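Local coordinates for chromosomal replication initiator protein DnaA (Helicobacter pylori, PDB 2WP0) that probably initiates and regulates chromosomal replication by binding, in its ATP-bound form, to the replication origin oriC, at residues Q32-N36 with F46-P50; L66-S71 with S82-R86; P50-C55 with I87-P91. All blocks are in the same frame, centred on the assembly; numbering follows the deposited sequence.

Contact 1: Q32-N36 with F46-P50; sequences QLKYN and FFYAP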
# COMPACT_ATOMS: atom_id res chain seq x y z
N GLN D 32 -8.42 -29.73 -25.02
CA GLN D 32 -7.17 -29.30 -25.64
C GLN D 32 -5.99 -30.22 -25.36
O GLN D 32 -4.89 -30.02 -25.88
CB GLN D 32 -6.81 -27.92 -25.12
CG GLN D 32 -7.87 -26.85 -25.33
CD GLN D 32 -7.27 -25.46 -25.25
OE1 GLN D 32 -6.35 -25.12 -26.00
NE2 GLN D 32 -7.77 -24.66 -24.32
N LEU D 33 -6.24 -31.21 -24.51
CA LEU D 33 -5.26 -32.19 -24.07
C LEU D 33 -5.11 -33.27 -25.15
O LEU D 33 -6.08 -33.63 -25.81
CB LEU D 33 -5.79 -32.83 -22.79
CG LEU D 33 -4.88 -33.08 -21.62
CD1 LEU D 33 -3.71 -32.15 -21.74
CD2 LEU D 33 -5.67 -32.82 -20.35
N LYS D 34 -3.91 -33.79 -25.35
CA LYS D 34 -3.85 -34.90 -26.28
C LYS D 34 -2.80 -35.94 -25.97
O LYS D 34 -1.72 -35.63 -25.47
CB LYS D 34 -3.76 -34.42 -27.72
CG LYS D 34 -2.52 -33.67 -28.07
CD LYS D 34 -2.84 -32.87 -29.29
CE LYS D 34 -3.97 -33.55 -30.04
NZ LYS D 34 -4.85 -32.57 -30.71
N TYR D 35 -3.16 -37.18 -26.30
CA TYR D 35 -2.45 -38.34 -25.79
C TYR D 35 -1.14 -38.64 -26.50
O TYR D 35 -0.96 -38.34 -27.68
CB TYR D 35 -3.37 -39.57 -25.84
CG TYR D 35 -2.84 -40.74 -25.05
CD1 TYR D 35 -2.36 -40.57 -23.75
CD2 TYR D 35 -2.82 -42.02 -25.59
CE1 TYR D 35 -1.88 -41.64 -23.02
CE2 TYR D 35 -2.35 -43.09 -24.87
CZ TYR D 35 -1.88 -42.89 -23.59
OH TYR D 35 -1.40 -43.97 -22.88
N ASN D 36 -0.24 -39.26 -25.74
CA ASN D 36 1.14 -39.47 -26.13
C ASN D 36 1.55 -40.93 -25.94
O ASN D 36 2.18 -41.27 -24.94
CB ASN D 36 2.02 -38.56 -25.26
CG ASN D 36 3.33 -38.21 -25.91
OD1 ASN D 36 3.98 -37.24 -25.51
ND2 ASN D 36 3.73 -38.98 -26.91
N PHE D 46 1.12 -39.98 -20.79
CA PHE D 46 1.61 -38.69 -21.23
C PHE D 46 0.59 -38.00 -22.12
O PHE D 46 0.03 -38.61 -23.02
CB PHE D 46 2.95 -38.84 -21.97
CG PHE D 46 4.13 -38.96 -21.06
CD1 PHE D 46 4.76 -37.84 -20.55
CD2 PHE D 46 4.61 -40.21 -20.70
CE1 PHE D 46 5.85 -37.96 -19.70
CE2 PHE D 46 5.70 -40.33 -19.85
CZ PHE D 46 6.32 -39.21 -19.35
N PHE D 47 0.33 -36.73 -21.83
CA PHE D 47 -0.51 -35.90 -22.68
C PHE D 47 0.25 -34.66 -23.10
O PHE D 47 1.18 -34.21 -22.41
CB PHE D 47 -1.79 -35.48 -21.96
CG PHE D 47 -2.49 -36.60 -21.29
CD1 PHE D 47 -2.26 -36.88 -19.96
CD2 PHE D 47 -3.35 -37.41 -22.00
CE1 PHE D 47 -2.89 -37.95 -19.34
CE2 PHE D 47 -3.98 -38.48 -21.39
CZ PHE D 47 -3.75 -38.75 -20.05
N TYR D 48 -0.15 -34.11 -24.24
CA TYR D 48 0.34 -32.84 -24.69
C TYR D 48 -0.72 -31.77 -24.46
O TYR D 48 -1.91 -32.02 -24.61
CB TYR D 48 0.71 -32.90 -26.17
CG TYR D 48 2.04 -33.55 -26.44
CD1 TYR D 48 3.21 -33.08 -25.83
CD2 TYR D 48 2.15 -34.61 -27.33
CE1 TYR D 48 4.44 -33.67 -26.10
CE2 TYR D 48 3.38 -35.20 -27.61
CZ TYR D 48 4.53 -34.72 -26.99
OH TYR D 48 5.75 -35.30 -27.26
N ALA D 49 -0.28 -30.59 -24.06
CA ALA D 49 -1.11 -29.40 -24.07
C ALA D 49 -0.45 -28.40 -25.00
O ALA D 49 0.78 -28.34 -25.10
CB ALA D 49 -1.26 -28.84 -22.67
N PRO D 50 -1.26 -27.61 -25.69
CA PRO D 50 -0.77 -26.72 -26.75
C PRO D 50 0.30 -25.79 -26.23
O PRO D 50 1.28 -25.53 -26.91
CB PRO D 50 -2.01 -25.90 -27.11
CG PRO D 50 -3.17 -26.68 -26.57
CD PRO D 50 -2.67 -27.38 -25.38
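Lys34 and Tyr48 form a hydrogen-bonded pair of an antiparallel hairpin, each giving its amide to the other's carbonyl. Lys34 N donates to Tyr48 O at 2.8 Å, and Tyr48 N returns a straighter bond (167° at the hydrogen) to Lys34 O at 2.5 Å; each donor lies in the plane of the carbonyl it meets. Tyr35 and Phe47 follow as a non-hydrogen-bonded pair, after which Asn36 N reaches Phe46 O at 2.8 Å in a weak, bent bond. Tyr35 N makes a weak hydrogen bond to Glu8 OE2, and the Phe47 backbone pairs on its other side with Arg86 and Glu88. Phe46 N is held separately, by Ser40 OG from the hairpin loop.

On the Lys34 and Tyr48 face, Asn36 carries its CG anti to the backbone N (chi1 -155°). This brings the amide oxygen over one face of the Tyr48 ring, the amide tilted against it, with Asn36 OD1 3.0 Å from Tyr48 CZ. On the other face the Tyr35 and Phe47 rings meet obliquely, their planes 46° apart, and Tyr35 CD1 lies 3.5 Å from Phe47 CE2. Leu33 adds its CD1 at 3.9 Å from Phe47 CB. Near the end of the pairing, Gln32 crosses Pro50 at about a right angle, Gln32 OE1 being 3.6 Å from Pro50 CG; Gln32 NE2 is bonded both to Asn28 O and to the backbone of another protein chain in the assembly.

Tyr35 and Phe47 pack against Ile11 of helix 6-16, while Leu33 and Ala49 touch Ile58 and Leu54, respectively, of helix 52-71. Strand 44-49 is the middle strand of the sheet, bonded on its far side to 84-89, with helices covering the hydrophobic side of the hairpin.

Contact 2: L66-S71 with S82-R86; sequences LKEILS and SVDVR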
# COMPACT_ATOMS: atom_id res chain seq x y z
N LEU D 66 -6.95 -36.62 -12.86
CA LEU D 66 -6.55 -37.49 -13.97
C LEU D 66 -5.87 -38.75 -13.49
O LEU D 66 -6.20 -39.85 -13.96
CB LEU D 66 -5.61 -36.79 -14.91
CG LEU D 66 -6.27 -35.57 -15.53
CD1 LEU D 66 -6.19 -35.49 -17.05
CD2 LEU D 66 -7.63 -35.22 -14.95
N LYS D 67 -4.91 -38.61 -12.59
CA LYS D 67 -4.33 -39.78 -11.98
C LYS D 67 -5.48 -40.68 -11.52
O LYS D 67 -5.61 -41.83 -11.95
CB LYS D 67 -3.45 -39.37 -10.80
CG LYS D 67 -1.98 -39.17 -11.15
CD LYS D 67 -1.51 -37.74 -10.91
CE LYS D 67 -0.01 -37.70 -10.57
NZ LYS D 67 0.51 -36.34 -10.15
N GLU D 68 -6.33 -40.13 -10.66
CA GLU D 68 -7.50 -40.83 -10.15
C GLU D 68 -8.24 -41.57 -11.25
O GLU D 68 -8.05 -42.77 -11.45
CB GLU D 68 -8.44 -39.82 -9.49
CG GLU D 68 -9.68 -40.41 -8.87
CD GLU D 68 -10.18 -39.57 -7.72
OE1 GLU D 68 -10.72 -38.46 -7.94
OE2 GLU D 68 -10.02 -40.02 -6.56
N ILE D 69 -9.08 -40.84 -11.96
CA ILE D 69 -9.79 -41.33 -13.15
C ILE D 69 -9.07 -42.45 -13.92
O ILE D 69 -9.69 -43.46 -14.27
CB ILE D 69 -10.06 -40.17 -14.13
CG1 ILE D 69 -11.02 -39.16 -13.50
CG2 ILE D 69 -10.56 -40.71 -15.47
CD1 ILE D 69 -11.41 -38.05 -14.43
N LEU D 70 -7.77 -42.27 -14.17
CA LEU D 70 -6.97 -43.26 -14.90
C LEU D 70 -6.77 -44.57 -14.13
O LEU D 70 -7.02 -45.66 -14.67
CB LEU D 70 -5.62 -42.69 -15.29
CG LEU D 70 -5.56 -41.78 -16.51
CD1 LEU D 70 -4.12 -41.46 -16.90
CD2 LEU D 70 -6.30 -42.44 -17.67
N SER D 71 -6.32 -44.47 -12.88
CA SER D 71 -6.09 -45.64 -12.02
C SER D 71 -7.36 -46.48 -11.84
O SER D 71 -7.30 -47.71 -11.75
CB SER D 71 -5.59 -45.22 -10.65
OG SER D 71 -4.40 -44.46 -10.74
N SER D 82 -2.10 -47.63 -10.16
CA SER D 82 -1.92 -46.27 -9.68
C SER D 82 -1.33 -45.30 -10.72
O SER D 82 -0.71 -44.29 -10.33
CB SER D 82 -1.02 -46.27 -8.44
OG SER D 82 -0.99 -45.00 -7.81
N VAL D 83 -1.56 -45.57 -12.00
CA VAL D 83 -0.98 -44.79 -13.11
C VAL D 83 -0.78 -43.29 -12.88
O VAL D 83 -1.69 -42.58 -12.45
CB VAL D 83 -1.77 -45.01 -14.43
CG1 VAL D 83 -2.99 -44.12 -14.47
CG2 VAL D 83 -0.87 -44.74 -15.64
N ASP D 84 0.43 -42.82 -13.18
CA ASP D 84 0.84 -41.42 -13.02
C ASP D 84 0.48 -40.67 -14.30
O ASP D 84 0.48 -41.25 -15.39
CB ASP D 84 2.35 -41.37 -12.74
CG ASP D 84 2.86 -39.97 -12.36
OD1 ASP D 84 2.05 -39.10 -11.96
OD2 ASP D 84 4.09 -39.75 -12.46
N VAL D 85 0.17 -39.38 -14.19
CA VAL D 85 -0.07 -38.57 -15.38
C VAL D 85 0.99 -37.49 -15.52
O VAL D 85 1.39 -36.86 -14.53
CB VAL D 85 -1.47 -37.93 -15.39
CG1 VAL D 85 -2.55 -39.00 -15.35
CG2 VAL D 85 -1.62 -36.98 -14.23
N ARG D 86 1.47 -37.32 -16.75
CA ARG D 86 2.43 -36.28 -17.06
C ARG D 86 1.97 -35.57 -18.31
O ARG D 86 1.93 -36.17 -19.38
CB ARG D 86 3.81 -36.87 -17.29
CG ARG D 86 4.89 -35.83 -17.59
CD ARG D 86 5.69 -35.48 -16.32
NE ARG D 86 6.23 -36.67 -15.67
CZ ARG D 86 6.82 -36.69 -14.47
NH1 ARG D 86 6.95 -35.57 -13.77
NH2 ARG D 86 7.27 -37.84 -13.96
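With CG anti to the carbonyl carbon (chi1 -80°), Leu70 reaches from helix 66-71 toward Val85, which turns its CG1 to meet it by the same choice of rotamer (chi1 -60°). Leu70 CD1 consequently packs on Val85 CG1, and Val85 CG1 also touches Leu66 CB at 3.8 Å. The second methyl, Val85 CG2, is met by the aliphatic part of Lys67, whose CD lies 3.4 Å away. Val83 lies beside Leu70 farther toward the end of the helix.

The strand and the helix belong to a beta-alpha-beta unit, in which helix 52-71 connects the parallel neighbours 44-49 and 84-89. Here the axes of the short segments approach to 7.5 Å at 130°, so the strand runs back obliquely along the helix. Leu70 and Val85 also contact the middle strand, on Ala45 and Phe47 respectively, which places this packing at the interface of helix and sheet.

Polar groups lie toward the outside. Lys67 runs alongside Asp84, both side chains pointing the same way, and their ion pair, Lys67 NZ to Asp84 OD1 at 3.6 Å, is long and its exact geometry uncertain. Ser71 OG turns back to its own helix, donating to Lys67 O at 3.1 Å from above the carbonyl plane; Lys67 O also accepts from Ser71 N.

Contact 3: P50-C55 with I87-P91; sequences PNQVLC and IEVAP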
# COMPACT_ATOMS: atom_id res chain seq x y z
N PRO D 50 -1.26 -27.61 -25.69
CA PRO D 50 -0.77 -26.72 -26.75
C PRO D 50 0.30 -25.79 -26.23
O PRO D 50 1.28 -25.53 -26.91
CB PRO D 50 -2.01 -25.90 -27.11
CG PRO D 50 -3.17 -26.68 -26.57
CD PRO D 50 -2.67 -27.38 -25.38
N ASN D 51 0.11 -25.28 -25.02
CA ASN D 51 1.05 -24.33 -24.47
C ASN D 51 1.35 -24.53 -22.99
O ASN D 51 0.79 -25.42 -22.32
CB ASN D 51 0.53 -22.92 -24.71
CG ASN D 51 -0.83 -22.72 -24.13
OD1 ASN D 51 -1.01 -22.77 -22.91
ND2 ASN D 51 -1.82 -22.51 -24.98
N GLN D 52 2.25 -23.70 -22.47
CA GLN D 52 2.75 -23.83 -21.11
C GLN D 52 1.74 -23.55 -20.00
O GLN D 52 1.65 -24.32 -19.03
CB GLN D 52 3.98 -22.94 -20.92
CG GLN D 52 4.70 -23.16 -19.60
CD GLN D 52 5.13 -24.60 -19.41
OE1 GLN D 52 5.87 -25.16 -20.21
NE2 GLN D 52 4.67 -25.21 -18.32
N VAL D 53 1.00 -22.45 -20.10
CA VAL D 53 -0.00 -22.13 -19.09
C VAL D 53 -1.03 -23.26 -18.98
O VAL D 53 -1.44 -23.62 -17.88
CB VAL D 53 -0.75 -20.83 -19.39
CG1 VAL D 53 -2.00 -20.71 -18.53
CG2 VAL D 53 0.16 -19.66 -19.17
N LEU D 54 -1.44 -23.82 -20.12
CA LEU D 54 -2.37 -24.96 -20.09
C LEU D 54 -1.73 -26.17 -19.43
O LEU D 54 -2.33 -26.79 -18.55
CB LEU D 54 -2.90 -25.31 -21.48
CG LEU D 54 -4.14 -24.44 -21.70
CD1 LEU D 54 -4.31 -23.86 -23.09
CD2 LEU D 54 -5.43 -24.96 -21.07
N CYS D 55 -0.51 -26.48 -19.86
CA CYS D 55 0.22 -27.59 -19.27
C CYS D 55 0.31 -27.42 -17.75
O CYS D 55 0.19 -28.38 -16.99
CB CYS D 55 1.61 -27.75 -19.88
SG CYS D 55 2.65 -29.05 -19.11
N ILE D 87 1.59 -34.31 -18.18
CA ILE D 87 1.25 -33.51 -19.35
C ILE D 87 2.37 -32.51 -19.72
O ILE D 87 3.07 -32.01 -18.84
CB ILE D 87 -0.10 -32.82 -19.21
CG1 ILE D 87 -0.00 -31.40 -19.74
CG2 ILE D 87 -0.56 -32.82 -17.77
CD1 ILE D 87 -1.32 -30.85 -20.15
N GLU D 88 2.53 -32.25 -21.01
CA GLU D 88 3.63 -31.44 -21.50
C GLU D 88 3.17 -30.48 -22.59
O GLU D 88 2.03 -30.53 -23.01
CB GLU D 88 4.70 -32.33 -22.10
CG GLU D 88 5.56 -33.06 -21.10
CD GLU D 88 6.38 -34.16 -21.76
OE1 GLU D 88 5.78 -35.05 -22.40
OE2 GLU D 88 7.63 -34.15 -21.65
N VAL D 89 4.08 -29.62 -23.04
CA VAL D 89 3.82 -28.77 -24.22
C VAL D 89 4.31 -29.50 -25.49
O VAL D 89 5.12 -30.43 -25.40
CB VAL D 89 4.48 -27.36 -24.09
CG1 VAL D 89 3.93 -26.40 -25.14
CG2 VAL D 89 4.25 -26.79 -22.71
N ALA D 90 3.84 -29.05 -26.66
CA ALA D 90 3.93 -29.86 -27.88
C ALA D 90 5.27 -29.98 -28.64
O ALA D 90 5.82 -31.07 -28.75
CB ALA D 90 2.79 -29.48 -28.82
N PRO D 91 5.79 -28.88 -29.22
CA PRO D 91 7.07 -29.10 -29.89
C PRO D 91 8.23 -28.44 -29.16
O PRO D 91 8.76 -27.46 -29.69
CB PRO D 91 6.88 -28.40 -31.25
CG PRO D 91 5.50 -27.73 -31.18
CD PRO D 91 5.13 -27.67 -29.72
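Cys55 and Val89 approach each other where the first turn of helix 52-71 faces the end of strand 84-89. Cys55 holds SG anti to its backbone N (chi1 176°), which sends the sulfur across to the strand. There Cys55 SG lies 3.6 Å from Ile87 CG1 and 3.5 Å from Glu88 CA, next to the Ile87 carbonyl. Ile87 points at the helix and sets its CD1 3.7 Å from Cys55 CA, so the cysteine is met by the isoleucine both at its backbone and at its sulfur.

Val89 divides its two methyls between different partners. Val89 CG1 is directed to the turn before the helix, 3.6 Å from Asn51 CA and near the Pro50 carbonyl oxygen. Val89 CG2 instead touches the helix proper, 4.0 Å from Cys55 CB and 3.4 Å from Gln52 OE1. Gln52 crosses the valine at about a right angle: its chain bends at chi2, so that OE1 comes to the methyl while NE2 is engaged by a hydrogen bond to Thr56 OG1 on the next turn.

The Asn51 side chain leaves its backbone away from the strand and serves the helix. At this N-cap, Asn51 OD1 accepts from Leu54 N at 3.0 Å, a nearly straight bond (164° at the hydrogen), and so satisfies an N-H at the helix start. Asn51, Gln52, Val53 and Leu54 also pack against another protein chain in the assembly, so this helix start borders a protein-protein interface.

Between the two segments no hydrogen bond is made: sulfur and methyls pack against each other and against the oxygens of Ile87, Pro50 and Gln52. The hold is therefore largely one of van der Waals packing, with Asn51 OD1 and Gln52 NE2 bonded within the start of the helix.

In the fold
Contact 1 closes first along the chain, pairing the hairpin of strands 34-35 and 44-49; helix 52-71 then follows, and the chain returns to the sheet through a loop as strand 84-89. Contacts 2 and 3 both join that helix to that strand, at opposite ends, with centres about 18 Å apart. Contact 3 lies about 7 Å from contact 1, centre to centre, and shares Pro50 with it, whereas contact 2 is about 14 Å away from contact 1, on the other side of the chain's centre. Together they tie hairpin, helix and last strand into the compact domain I, the part of DnaA involved in oligomerization and regulator binding, up to the start of domain II.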